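Local structure of beta-lactamase (Sphaerobacter thermophilus, 4EWF) at residues 52-58 against 113-118; 232-237 against 263-269; 27-31 against 42-48; 60-64 against 133-137. The protein probably hydrolyses beta-lactams to substituted beta-amino acids, as a member of the class A beta-lactamase family. All blocks are in the same frame, centred on the assembly; numbering follows the deposited sequence.

Overall arrangement
From the N terminus, interaction 3 comes first: strand 27-33 runs into a hairpin, and the loop after strand 39-42 folds back over it at the edge of the five-stranded antiparallel sheet. Its segment 42-48 is followed soon by 52-58, the start of helix 55-67. That helix serves interactions 1 and 4, which cross along the chain: interaction 1 ties its first turn to the start of helix 115-125, and interaction 4 its middle to the end of helix 127-136. The two touch through Pro57 and Ile134. Interaction 2 closes last, bringing the end of C-terminal helix 249-266 back onto strand 235-244, the sheet neighbour of strand 27-33.

Interaction 1 of 4, residues 52-58 against 113-118; sequences STVKIPL and SDNTAT
Ser113 OG is gripped by two groups of segment 52-58: it receives a hydrogen bond from Lys55 NZ at 2.8 Å and lies 2.8 Å from Ser52 OG, close enough for a hydroxyl-hydroxyl bond whose proton is not settled. Ser52 and Lys55 fit the SxxK pattern of serine beta-lactamases, and Ser113 with Asn115 fits the accompanying SxN pattern, so this is probably the catalytic centre of the class A beta-lactamase fold. A bound sulfate, probably from the crystallisation liquor, hydrogen-bonds to Ser52 OG and weakly to Ser113 OG, and Lys216 NZ is also hydrogen-bonded to Ser113 OG.

The lysine reaches across as an almost fully extended rod. Its CG stands beside the backbone N (chi1 -62°), and the trans torsions beyond it carry NZ to Asn115. There Asn115 OD1 accepts at 3.0 Å from Lys55 NZ, the nitrogen lying in the carbonyl plane with a C=O...N angle of 157°. Asn115 ND2 is in turn held by Pro86 O, which fixes the rotation of the amide and points its oxygen at the lysine.

Thr118 crosses the lysine chain at about a right angle, its OG1 3.1 Å from Lys55 CE. That hydroxyl donates to Asp114 O, 2.8 Å away, approaching from above the carbonyl plane. Asp114 itself caps helix 115-125: its OD2 accepts from Ala117 N, while OD1 is taken by Val90 N and Leu91 N. One helical turn beyond Lys55, the contact is finished by methyl packing, Leu58 CD2 against Thr118 CG2 at 3.6 Å.

Interaction 2 of 4, residues 232-237 against 263-269; sequences TPAGTL and ALQATGL
Leu269 packs CD2 against Leu237 CB at 3.6 Å through an unusual conformation, both of its side-chain torsions lying well off the staggered values (chi1 -101°, chi2 22°). It belongs to the tail of the C-terminal helix 249-266, which packs on the five-stranded antiparallel sheet. A Schellman motif at Gly268 ends that helix: with positive phi there, Leu269 N bonds back to Leu264 O and the chain swings round toward the sheet.

Both branches of Leu269 are used, for CD1 meets Ala234 CB at 4.1 Å, at the end of the beta hairpin. The hairpin reverses through a type I turn from Thr232 to Gly235, closed by reciprocal backbone bonds and stiffened by an ST turn in which Thr232 OG1 accepts from Ala234 N at 3.0 Å.

Leu237 forms the other half of the contact. With CG opposite the backbone N (chi1 -175°), it extends toward the helix, and Ile32 of the neighbouring strand touches both Leu237 and Ala263. One methyl, CD2, does most of the work on this side: Leu237 CD2 rests 4.0 Å from Ala263 CB and 3.9 Å from Leu264 CD2.

Interaction 3 of 4, residues 27-31 against 42-48; sequences TVGAT and HNGDRRF
Ala30 and His42 form an antiparallel hydrogen-bonded pair, with Ala30 N donating to His42 O at 2.8 Å and His42 N to Ala30 O at 2.9 Å. This joins outermost strand 39-42 to strand 27-33 in the five-stranded sheet. Just past the pair, Asn43 leaves the ladder with positive phi, and its side-chain amide adds a third bond to the strand: ND2 donates to Val28 O at 2.9 Å and 163°, with the oxygen close to the plane of the Asn43 amide. The same oxygen lies 3.1 Å from His42 CD2, at the edge of the imidazole.

Beyond the turn from Asn43 to Arg46, the chain comes back alongside Thr27 and Gly29. Arg46, extended from CG to NE, lays one guanidinium face on Thr27 CG2, whose methyl sits 3.6 Å above the plane over its centre. Gly29, having no side chain, lets the Phe48 ring lie obliquely against the backbone, with Phe48 CZ 3.3 Å from Gly29 N.

In the next shell, Glu22 OE2 of helix 12-22 takes both His42 NE2 and Val28 N, holding the imidazole in place. Asp165 accepts from Thr31 OG1, and Glu244 makes a weak, long ion pair with Arg46 NH1. The carboxylate of Glu22 beside His42 NE2 would be expected to stabilise a protonated imidazole, so the edge strand may be tied to helix 12-22 by a partly ionic hydrogen bond.

Interaction 4 of 4, residues 60-64 against 133-137; sequences IAVYR and VIASL
Val133 packs tightly into helix 55-67, its two methyls divided between neighbouring residues: CG1 lies 3.7 Å from Ile60 CG2, and CG2 lies 3.7 Å from Ala61 CA. The small Ala61 lets helix 127-136 come close, with the CA atoms of Ala61 and Val133 6.2 Å apart, a helix-helix contact within the helical domain of the enzyme. One turn on, Leu137 meets Ile60 tip to tip, CD1 to CD1 at 3.9 Å, while Met188 of helix 182-192 also touches Ile60.

The outer side, toward solvent, is polar. Arg64 stretches out from CG to NE and presents its end to Ser136, NH1 and NH2 both donating to Ser136 OG at 3.0 and 3.1 Å. The hydroxyl lies almost in the guanidinium plane, with bonds bent to 148° and 145° because one atom serves two nitrogens. Val133 CG2 covers one face of the group, offset toward the rim, and Leu137 CD2 borders its edge near NH2.

Ser136 OG donates its own hydrogen bond to Val133 O at 2.8 Å, leaving its oxygen to accept from the arginine. With Arg64 NE bonded to Ala179 O, the guanidinium is held both at its NE and at its end, which fixes its rotation.

Interaction 1 of 4, residues 52-58 against 113-118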
loop_
_atom_site.group_PDB
_atom_site.type_symbol
_atom_site.label_atom_id
_atom_site.label_comp_id
_atom_site.label_asym_id
_atom_site.label_seq_id
_atom_site.Cartn_x
_atom_site.Cartn_y
_atom_site.Cartn_z
ATOM N N SER A 52 5.516 5.038 1.570
ATOM C CA SER A 52 5.803 3.620 1.380
ATOM C C SER A 52 4.804 2.808 0.542
ATOM O O SER A 52 5.047 1.630 0.302
ATOM C CB SER A 52 5.977 2.943 2.744
ATOM O OG SER A 52 7.177 3.387 3.336
ATOM N N THR A 53 3.689 3.399 0.109
ATOM C CA THR A 53 2.714 2.604 -0.640
ATOM C C THR A 53 3.313 2.174 -1.972
ATOM O O THR A 53 2.901 1.176 -2.551
ATOM C CB THR A 53 1.386 3.346 -0.902
ATOM O OG1 THR A 53 1.623 4.494 -1.731
ATOM C CG2 THR A 53 0.747 3.768 0.404
ATOM N N VAL A 54 4.322 2.906 -2.432
ATOM C CA VAL A 54 4.960 2.592 -3.713
ATOM C C VAL A 54 5.726 1.258 -3.667
ATOM O O VAL A 54 6.190 0.745 -4.687
ATOM C CB VAL A 54 5.876 3.766 -4.183
ATOM C CG1 VAL A 54 7.133 3.845 -3.336
ATOM C CG2 VAL A 54 6.186 3.648 -5.692
ATOM N N LYS A 55 5.841 0.680 -2.480
ATOM C CA LYS A 55 6.450 -0.636 -2.380
ATOM C C LYS A 55 5.569 -1.725 -3.000
ATOM O O LYS A 55 6.031 -2.839 -3.240
ATOM C CB LYS A 55 6.823 -0.935 -0.926
ATOM C CG LYS A 55 7.848 0.078 -0.421
ATOM C CD LYS A 55 8.165 -0.060 1.075
ATOM C CE LYS A 55 9.121 1.062 1.495
ATOM N NZ LYS A 55 9.542 0.916 2.920
ATOM N N ILE A 56 4.312 -1.393 -3.297
ATOM C CA ILE A 56 3.429 -2.351 -3.955
ATOM C C ILE A 56 3.871 -2.615 -5.391
ATOM O O ILE A 56 4.186 -3.742 -5.745
ATOM C CB ILE A 56 1.949 -1.909 -3.907
ATOM C CG1 ILE A 56 1.396 -2.048 -2.480
ATOM C CG2 ILE A 56 1.100 -2.732 -4.905
ATOM C CD1 ILE A 56 0.004 -1.399 -2.305
ATOM N N PRO A 57 3.903 -1.571 -6.233
ATOM C CA PRO A 57 4.373 -1.845 -7.594
ATOM C C PRO A 57 5.819 -2.344 -7.627
ATOM O O PRO A 57 6.166 -3.056 -8.554
ATOM C CB PRO A 57 4.240 -0.485 -8.300
ATOM C CG PRO A 57 4.156 0.520 -7.208
ATOM C CD PRO A 57 3.464 -0.174 -6.062
ATOM N N LEU A 58 6.645 -1.980 -6.647
ATOM C CA LEU A 58 8.009 -2.522 -6.577
ATOM C C LEU A 58 7.961 -4.049 -6.408
ATOM O O LEU A 58 8.659 -4.796 -7.104
ATOM C CB LEU A 58 8.791 -1.881 -5.416
ATOM C CG LEU A 58 10.143 -2.526 -5.055
ATOM C CD1 LEU A 58 11.134 -2.493 -6.218
ATOM C CD2 LEU A 58 10.739 -1.865 -3.816
ATOM N N SER A 113 7.820 -2.303 6.229
ATOM C CA SER A 113 8.288 -1.161 5.439
ATOM C C SER A 113 9.800 -0.907 5.571
ATOM O O SER A 113 10.261 0.237 5.718
ATOM C CB SER A 113 7.491 0.098 5.789
ATOM O OG SER A 113 7.363 0.917 4.636
ATOM N N ASP A 114 10.578 -1.982 5.511
ATOM C CA ASP A 114 12.017 -1.855 5.682
ATOM C C ASP A 114 12.657 -1.130 4.492
ATOM O O ASP A 114 12.673 -1.638 3.368
ATOM C CB ASP A 114 12.635 -3.240 5.882
ATOM C CG ASP A 114 14.054 -3.168 6.384
ATOM O OD1 ASP A 114 14.355 -3.775 7.441
ATOM O OD2 ASP A 114 14.864 -2.499 5.714
ATOM N N ASN A 115 13.178 0.060 4.765
ATOM C CA ASN A 115 13.733 0.947 3.749
ATOM C C ASN A 115 15.020 0.395 3.124
ATOM O O ASN A 115 15.255 0.579 1.936
ATOM C CB ASN A 115 13.988 2.353 4.319
ATOM C CG ASN A 115 12.707 3.197 4.438
ATOM O OD1 ASN A 115 11.663 2.842 3.893
ATOM N ND2 ASN A 115 12.799 4.324 5.140
ATOM N N THR A 116 15.850 -0.279 3.921
ATOM C CA THR A 116 17.051 -0.921 3.381
ATOM C C THR A 116 16.670 -2.034 2.389
ATOM O O THR A 116 17.189 -2.102 1.268
ATOM C CB THR A 116 17.929 -1.517 4.498
ATOM O OG1 THR A 116 18.400 -0.465 5.361
ATOM C CG2 THR A 116 19.121 -2.236 3.900
ATOM N N ALA A 117 15.755 -2.904 2.805
ATOM C CA ALA A 117 15.289 -3.996 1.948
ATOM C C ALA A 117 14.699 -3.436 0.654
ATOM O O ALA A 117 14.919 -3.980 -0.433
ATOM C CB ALA A 117 14.244 -4.815 2.673
ATOM N N THR A 118 13.956 -2.341 0.787
ATOM C CA THR A 118 13.336 -1.680 -0.355
ATOM C C THR A 118 14.387 -1.213 -1.353
ATOM O O THR A 118 14.278 -1.505 -2.549
ATOM C CB THR A 118 12.484 -0.480 0.084
ATOM O OG1 THR A 118 11.421 -0.942 0.925
ATOM C CG2 THR A 118 11.884 0.224 -1.132
#

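Interaction 2 of 4, residues 232-237 against 263-269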
loop_
_atom_site.group_PDB
_atom_site.type_symbol
_atom_site.label_atom_id
_atom_site.label_comp_id
_atom_site.label_asym_id
_atom_site.label_seq_id
_atom_site.Cartn_x
_atom_site.Cartn_y
_atom_site.Cartn_z
ATOM N N THR A 232 -14.237 -10.926 2.622
ATOM C CA THR A 232 -15.096 -11.799 3.424
ATOM C C THR A 232 -15.790 -12.778 2.478
ATOM O O THR A 232 -15.693 -12.636 1.256
ATOM C CB THR A 232 -16.167 -11.007 4.206
ATOM O OG1 THR A 232 -17.291 -10.747 3.353
ATOM C CG2 THR A 232 -15.610 -9.698 4.719
ATOM N N PRO A 233 -16.496 -13.783 3.030
ATOM C CA PRO A 233 -17.215 -14.715 2.149
ATOM C C PRO A 233 -18.218 -14.008 1.227
ATOM O O PRO A 233 -18.576 -14.536 0.173
ATOM C CB PRO A 233 -17.937 -15.649 3.130
ATOM C CG PRO A 233 -17.906 -14.943 4.457
ATOM C CD PRO A 233 -16.660 -14.121 4.455
ATOM N N ALA A 234 -18.649 -12.817 1.623
ATOM C CA ALA A 234 -19.608 -12.033 0.850
ATOM C C ALA A 234 -18.971 -11.217 -0.290
ATOM O O ALA A 234 -19.687 -10.691 -1.149
ATOM C CB ALA A 234 -20.382 -11.112 1.774
ATOM N N GLY A 235 -17.639 -11.100 -0.293
ATOM C CA GLY A 235 -16.941 -10.367 -1.344
ATOM C C GLY A 235 -15.750 -9.558 -0.847
ATOM O O GLY A 235 -15.409 -9.603 0.339
ATOM N N THR A 236 -15.120 -8.809 -1.752
ATOM C CA THR A 236 -13.896 -8.078 -1.418
ATOM C C THR A 236 -14.032 -6.571 -1.610
ATOM O O THR A 236 -14.528 -6.110 -2.635
ATOM C CB THR A 236 -12.696 -8.577 -2.255
ATOM O OG1 THR A 236 -12.431 -9.942 -1.928
ATOM C CG2 THR A 236 -11.446 -7.746 -1.958
ATOM N N LEU A 237 -13.578 -5.818 -0.614
ATOM C CA LEU A 237 -13.552 -4.373 -0.675
ATOM C C LEU A 237 -12.139 -3.886 -1.028
ATOM O O LEU A 237 -11.167 -4.267 -0.373
ATOM C CB LEU A 237 -13.944 -3.806 0.693
ATOM C CG LEU A 237 -14.078 -2.288 0.747
ATOM C CD1 LEU A 237 -15.380 -1.897 0.060
ATOM C CD2 LEU A 237 -14.065 -1.801 2.182
ATOM N N ALA A 263 -17.104 2.217 5.035
ATOM C CA ALA A 263 -17.201 1.569 3.727
ATOM C C ALA A 263 -17.644 0.107 3.853
ATOM O O ALA A 263 -18.450 -0.385 3.050
ATOM C CB ALA A 263 -15.863 1.679 2.968
ATOM N N LEU A 264 -17.145 -0.576 4.883
ATOM C CA LEU A 264 -17.543 -1.958 5.139
ATOM C C LEU A 264 -19.042 -2.044 5.449
ATOM O O LEU A 264 -19.742 -2.936 4.955
ATOM C CB LEU A 264 -16.714 -2.569 6.280
ATOM C CG LEU A 264 -15.244 -2.936 5.986
ATOM C CD1 LEU A 264 -14.470 -3.162 7.289
ATOM C CD2 LEU A 264 -15.124 -4.174 5.088
ATOM N N GLN A 265 -19.526 -1.116 6.265
ATOM C CA GLN A 265 -20.962 -1.036 6.553
ATOM C C GLN A 265 -21.774 -0.690 5.302
ATOM O O GLN A 265 -22.809 -1.302 5.032
ATOM C CB GLN A 265 -21.227 -0.008 7.661
ATOM C CG GLN A 265 -20.647 -0.397 9.034
ATOM C CD GLN A 265 -20.654 0.761 10.025
ATOM O OE1 GLN A 265 -20.986 1.894 9.671
ATOM N NE2 GLN A 265 -20.282 0.483 11.265
ATOM N N ALA A 266 -21.303 0.289 4.527
ATOM C CA ALA A 266 -22.068 0.747 3.358
ATOM C C ALA A 266 -22.288 -0.373 2.324
ATOM O O ALA A 266 -23.343 -0.456 1.703
ATOM C CB ALA A 266 -21.388 1.967 2.700
ATOM N N THR A 267 -21.288 -1.234 2.160
ATOM C CA THR A 267 -21.326 -2.278 1.140
ATOM C C THR A 267 -21.905 -3.585 1.668
ATOM O O THR A 267 -22.023 -4.558 0.924
ATOM C CB THR A 267 -19.907 -2.555 0.580
ATOM O OG1 THR A 267 -19.046 -2.960 1.650
ATOM C CG2 THR A 267 -19.343 -1.309 -0.041
ATOM N N GLY A 268 -22.262 -3.608 2.952
ATOM C CA GLY A 268 -22.872 -4.783 3.551
ATOM C C GLY A 268 -21.901 -5.904 3.871
ATOM O O GLY A 268 -22.307 -7.052 4.088
ATOM N N LEU A 269 -20.614 -5.573 3.910
ATOM C CA LEU A 269 -19.587 -6.548 4.257
ATOM C C LEU A 269 -19.533 -6.825 5.763
ATOM O O LEU A 269 -19.146 -7.914 6.185
ATOM C CB LEU A 269 -18.211 -6.090 3.739
ATOM C CG LEU A 269 -17.708 -6.743 2.441
ATOM C CD1 LEU A 269 -18.833 -7.316 1.613
ATOM C CD2 LEU A 269 -16.862 -5.797 1.599
#

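Interaction 3 of 4, residues 27-31 against 42-48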
loop_
_atom_site.group_PDB
_atom_site.type_symbol
_atom_site.label_atom_id
_atom_site.label_comp_id
_atom_site.label_asym_id
_atom_site.label_seq_id
_atom_site.Cartn_x
_atom_site.Cartn_y
_atom_site.Cartn_z
ATOM N N THR A 27 -6.173 17.089 4.029
ATOM C CA THR A 27 -6.802 16.580 2.812
ATOM C C THR A 27 -6.840 15.067 2.798
ATOM O O THR A 27 -5.864 14.415 3.172
ATOM C CB THR A 27 -6.029 17.074 1.550
ATOM O OG1 THR A 27 -6.084 18.501 1.506
ATOM C CG2 THR A 27 -6.651 16.511 0.254
ATOM N N VAL A 28 -7.957 14.511 2.329
ATOM C CA VAL A 28 -8.088 13.064 2.143
ATOM C C VAL A 28 -8.300 12.745 0.656
ATOM O O VAL A 28 -8.991 13.479 -0.054
ATOM C CB VAL A 28 -9.288 12.508 2.971
ATOM C CG1 VAL A 28 -9.593 11.036 2.615
ATOM C CG2 VAL A 28 -9.012 12.658 4.474
ATOM N N GLY A 29 -7.675 11.675 0.182
ATOM C CA GLY A 29 -7.977 11.130 -1.134
ATOM C C GLY A 29 -8.379 9.688 -0.889
ATOM O O GLY A 29 -7.704 8.974 -0.141
ATOM N N ALA A 30 -9.483 9.258 -1.492
ATOM C CA ALA A 30 -9.993 7.908 -1.262
ATOM C C ALA A 30 -10.671 7.377 -2.505
ATOM O O ALA A 30 -11.502 8.054 -3.119
ATOM C CB ALA A 30 -10.979 7.900 -0.099
ATOM N N THR A 31 -10.315 6.152 -2.862
ATOM C CA THR A 31 -11.000 5.414 -3.903
ATOM C C THR A 31 -11.299 4.043 -3.318
ATOM O O THR A 31 -10.398 3.325 -2.910
ATOM C CB THR A 31 -10.125 5.298 -5.179
ATOM O OG1 THR A 31 -9.915 6.605 -5.723
ATOM C CG2 THR A 31 -10.810 4.435 -6.231
ATOM N N HIS A 42 -13.250 10.238 -3.713
ATOM C CA HIS A 42 -13.106 11.583 -3.186
ATOM C C HIS A 42 -11.662 11.992 -3.445
ATOM O O HIS A 42 -10.729 11.355 -2.923
ATOM C CB HIS A 42 -13.394 11.600 -1.682
ATOM C CG HIS A 42 -13.149 12.926 -1.038
ATOM N ND1 HIS A 42 -14.104 13.919 -0.996
ATOM C CD2 HIS A 42 -12.052 13.425 -0.416
ATOM C CE1 HIS A 42 -13.607 14.972 -0.370
ATOM N NE2 HIS A 42 -12.363 14.700 -0.016
ATOM N N ASN A 43 -11.472 13.027 -4.261
ATOM C CA ASN A 43 -10.116 13.440 -4.672
ATOM C C ASN A 43 -9.376 12.245 -5.256
ATOM O O ASN A 43 -8.182 12.033 -4.996
ATOM C CB ASN A 43 -9.328 13.993 -3.481
ATOM C CG ASN A 43 -9.772 15.377 -3.076
ATOM O OD1 ASN A 43 -10.223 16.153 -3.907
ATOM N ND2 ASN A 43 -9.632 15.701 -1.789
ATOM N N GLY A 44 -10.106 11.443 -6.022
ATOM C CA GLY A 44 -9.587 10.180 -6.506
ATOM C C GLY A 44 -8.403 10.341 -7.420
ATOM O O GLY A 44 -7.551 9.446 -7.477
ATOM N N ASP A 45 -8.354 11.470 -8.139
ATOM C CA ASP A 45 -7.277 11.723 -9.098
ATOM C C ASP A 45 -6.289 12.789 -8.614
ATOM O O ASP A 45 -5.471 13.306 -9.393
ATOM C CB ASP A 45 -7.840 12.095 -10.477
ATOM C CG ASP A 45 -8.613 13.403 -10.469
ATOM O OD1 ASP A 45 -8.818 13.996 -9.388
ATOM O OD2 ASP A 45 -9.028 13.834 -11.567
ATOM N N ARG A 46 -6.383 13.139 -7.335
ATOM C CA ARG A 46 -5.497 14.160 -6.752
ATOM C C ARG A 46 -4.146 13.520 -6.418
ATOM O O ARG A 46 -4.095 12.367 -6.020
ATOM C CB ARG A 46 -6.125 14.757 -5.479
ATOM C CG ARG A 46 -5.225 15.783 -4.770
ATOM C CD ARG A 46 -6.004 16.647 -3.765
ATOM N NE ARG A 46 -5.113 17.513 -2.989
ATOM C CZ ARG A 46 -5.477 18.654 -2.404
ATOM N NH1 ARG A 46 -4.592 19.348 -1.695
ATOM N NH2 ARG A 46 -6.722 19.096 -2.512
ATOM N N ARG A 47 -3.058 14.265 -6.598
ATOM C CA ARG A 47 -1.716 13.746 -6.357
ATOM C C ARG A 47 -1.286 13.895 -4.891
ATOM O O ARG A 47 -1.318 14.995 -4.346
ATOM C CB ARG A 47 -0.715 14.470 -7.263
ATOM C CG ARG A 47 -1.024 14.334 -8.751
ATOM C CD ARG A 47 -0.286 15.398 -9.594
ATOM N NE ARG A 47 -0.593 15.279 -11.018
ATOM C CZ ARG A 47 -1.348 16.130 -11.708
ATOM N NH1 ARG A 47 -1.886 17.209 -11.120
ATOM N NH2 ARG A 47 -1.552 15.918 -13.006
ATOM N N PHE A 48 -0.899 12.778 -4.272
ATOM C CA PHE A 48 -0.398 12.738 -2.894
ATOM C C PHE A 48 1.017 12.127 -2.898
ATOM O O PHE A 48 1.365 11.385 -3.816
ATOM C CB PHE A 48 -1.282 11.805 -2.050
ATOM C CG PHE A 48 -2.696 12.303 -1.873
ATOM C CD1 PHE A 48 -3.059 12.986 -0.723
ATOM C CD2 PHE A 48 -3.642 12.107 -2.868
ATOM C CE1 PHE A 48 -4.364 13.460 -0.546
ATOM C CE2 PHE A 48 -4.961 12.582 -2.710
ATOM C CZ PHE A 48 -5.312 13.259 -1.546
#

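Interaction 4 of 4, residues 60-64 against 133-137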
loop_
_atom_site.group_PDB
_atom_site.type_symbol
_atom_site.label_atom_id
_atom_site.label_comp_id
_atom_site.label_asym_id
_atom_site.label_seq_id
_atom_site.Cartn_x
_atom_site.Cartn_y
_atom_site.Cartn_z
ATOM N N ILE A 60 5.565 -5.972 -7.285
ATOM C CA ILE A 60 5.071 -6.543 -8.526
ATOM C C ILE A 60 6.226 -6.698 -9.520
ATOM O O ILE A 60 6.334 -7.714 -10.211
ATOM C CB ILE A 60 3.911 -5.708 -9.123
ATOM C CG1 ILE A 60 2.714 -5.738 -8.166
ATOM C CG2 ILE A 60 3.514 -6.258 -10.491
ATOM C CD1 ILE A 60 1.577 -4.712 -8.495
ATOM N N ALA A 61 7.098 -5.695 -9.584
ATOM C CA ALA A 61 8.231 -5.768 -10.510
ATOM C C ALA A 61 9.110 -6.961 -10.160
ATOM O O ALA A 61 9.601 -7.665 -11.044
ATOM C CB ALA A 61 9.043 -4.482 -10.488
ATOM N N VAL A 62 9.305 -7.182 -8.863
ATOM C CA VAL A 62 10.090 -8.322 -8.405
ATOM C C VAL A 62 9.480 -9.658 -8.846
ATOM O O VAL A 62 10.161 -10.495 -9.447
ATOM C CB VAL A 62 10.267 -8.298 -6.873
ATOM C CG1 VAL A 62 10.906 -9.585 -6.398
ATOM C CG2 VAL A 62 11.096 -7.086 -6.462
ATOM N N TYR A 63 8.196 -9.866 -8.573
ATOM C CA TYR A 63 7.576 -11.136 -8.954
ATOM C C TYR A 63 7.515 -11.351 -10.467
ATOM O O TYR A 63 7.587 -12.492 -10.935
ATOM C CB TYR A 63 6.197 -11.327 -8.302
ATOM C CG TYR A 63 6.304 -11.713 -6.841
ATOM C CD1 TYR A 63 6.222 -13.049 -6.448
ATOM C CD2 TYR A 63 6.533 -10.756 -5.862
ATOM C CE1 TYR A 63 6.337 -13.416 -5.116
ATOM C CE2 TYR A 63 6.654 -11.111 -4.525
ATOM C CZ TYR A 63 6.553 -12.448 -4.157
ATOM O OH TYR A 63 6.680 -12.807 -2.831
ATOM N N ARG A 64 7.399 -10.268 -11.236
ATOM C CA ARG A 64 7.434 -10.389 -12.697
ATOM C C ARG A 64 8.806 -10.870 -13.154
ATOM O O ARG A 64 8.919 -11.644 -14.104
ATOM C CB ARG A 64 7.102 -9.059 -13.377
ATOM C CG ARG A 64 5.655 -8.639 -13.244
ATOM C CD ARG A 64 5.307 -7.587 -14.274
ATOM N NE ARG A 64 3.926 -7.149 -14.128
ATOM C CZ ARG A 64 3.399 -6.116 -14.780
ATOM N NH1 ARG A 64 4.144 -5.406 -15.622
ATOM N NH2 ARG A 64 2.128 -5.785 -14.582
ATOM N N VAL A 133 5.963 -1.418 -14.662
ATOM C CA VAL A 133 4.804 -2.052 -14.023
ATOM C C VAL A 133 3.664 -1.054 -13.884
ATOM O O VAL A 133 2.502 -1.323 -14.237
ATOM C CB VAL A 133 5.137 -2.587 -12.621
ATOM C CG1 VAL A 133 3.857 -2.813 -11.814
ATOM C CG2 VAL A 133 5.961 -3.868 -12.719
ATOM N N ILE A 134 4.011 0.109 -13.356
ATOM C CA ILE A 134 3.030 1.141 -13.081
ATOM C C ILE A 134 2.291 1.515 -14.369
ATOM O O ILE A 134 1.066 1.622 -14.373
ATOM C CB ILE A 134 3.708 2.370 -12.429
ATOM C CG1 ILE A 134 4.172 2.012 -11.015
ATOM C CG2 ILE A 134 2.748 3.568 -12.387
ATOM C CD1 ILE A 134 5.131 3.022 -10.428
ATOM N N ALA A 135 3.032 1.675 -15.467
ATOM C CA ALA A 135 2.424 2.064 -16.738
ATOM C C ALA A 135 1.543 0.941 -17.284
ATOM O O ALA A 135 0.454 1.189 -17.816
ATOM C CB ALA A 135 3.517 2.435 -17.775
ATOM N N SER A 136 2.030 -0.293 -17.168
ATOM C CA SER A 136 1.306 -1.456 -17.684
ATOM C C SER A 136 0.010 -1.674 -16.901
ATOM O O SER A 136 -0.901 -2.342 -17.379
ATOM C CB SER A 136 2.164 -2.723 -17.598
ATOM O OG SER A 136 2.178 -3.188 -16.256
ATOM N N LEU A 137 -0.082 -1.109 -15.704
ATOM C CA LEU A 137 -1.300 -1.261 -14.908
ATOM C C LEU A 137 -2.281 -0.105 -15.101
ATOM O O LEU A 137 -3.314 -0.039 -14.435
ATOM C CB LEU A 137 -0.967 -1.424 -13.421
ATOM C CG LEU A 137 -0.274 -2.746 -13.064
ATOM C CD1 LEU A 137 -0.074 -2.851 -11.563
ATOM C CD2 LEU A 137 -1.089 -3.916 -13.594
#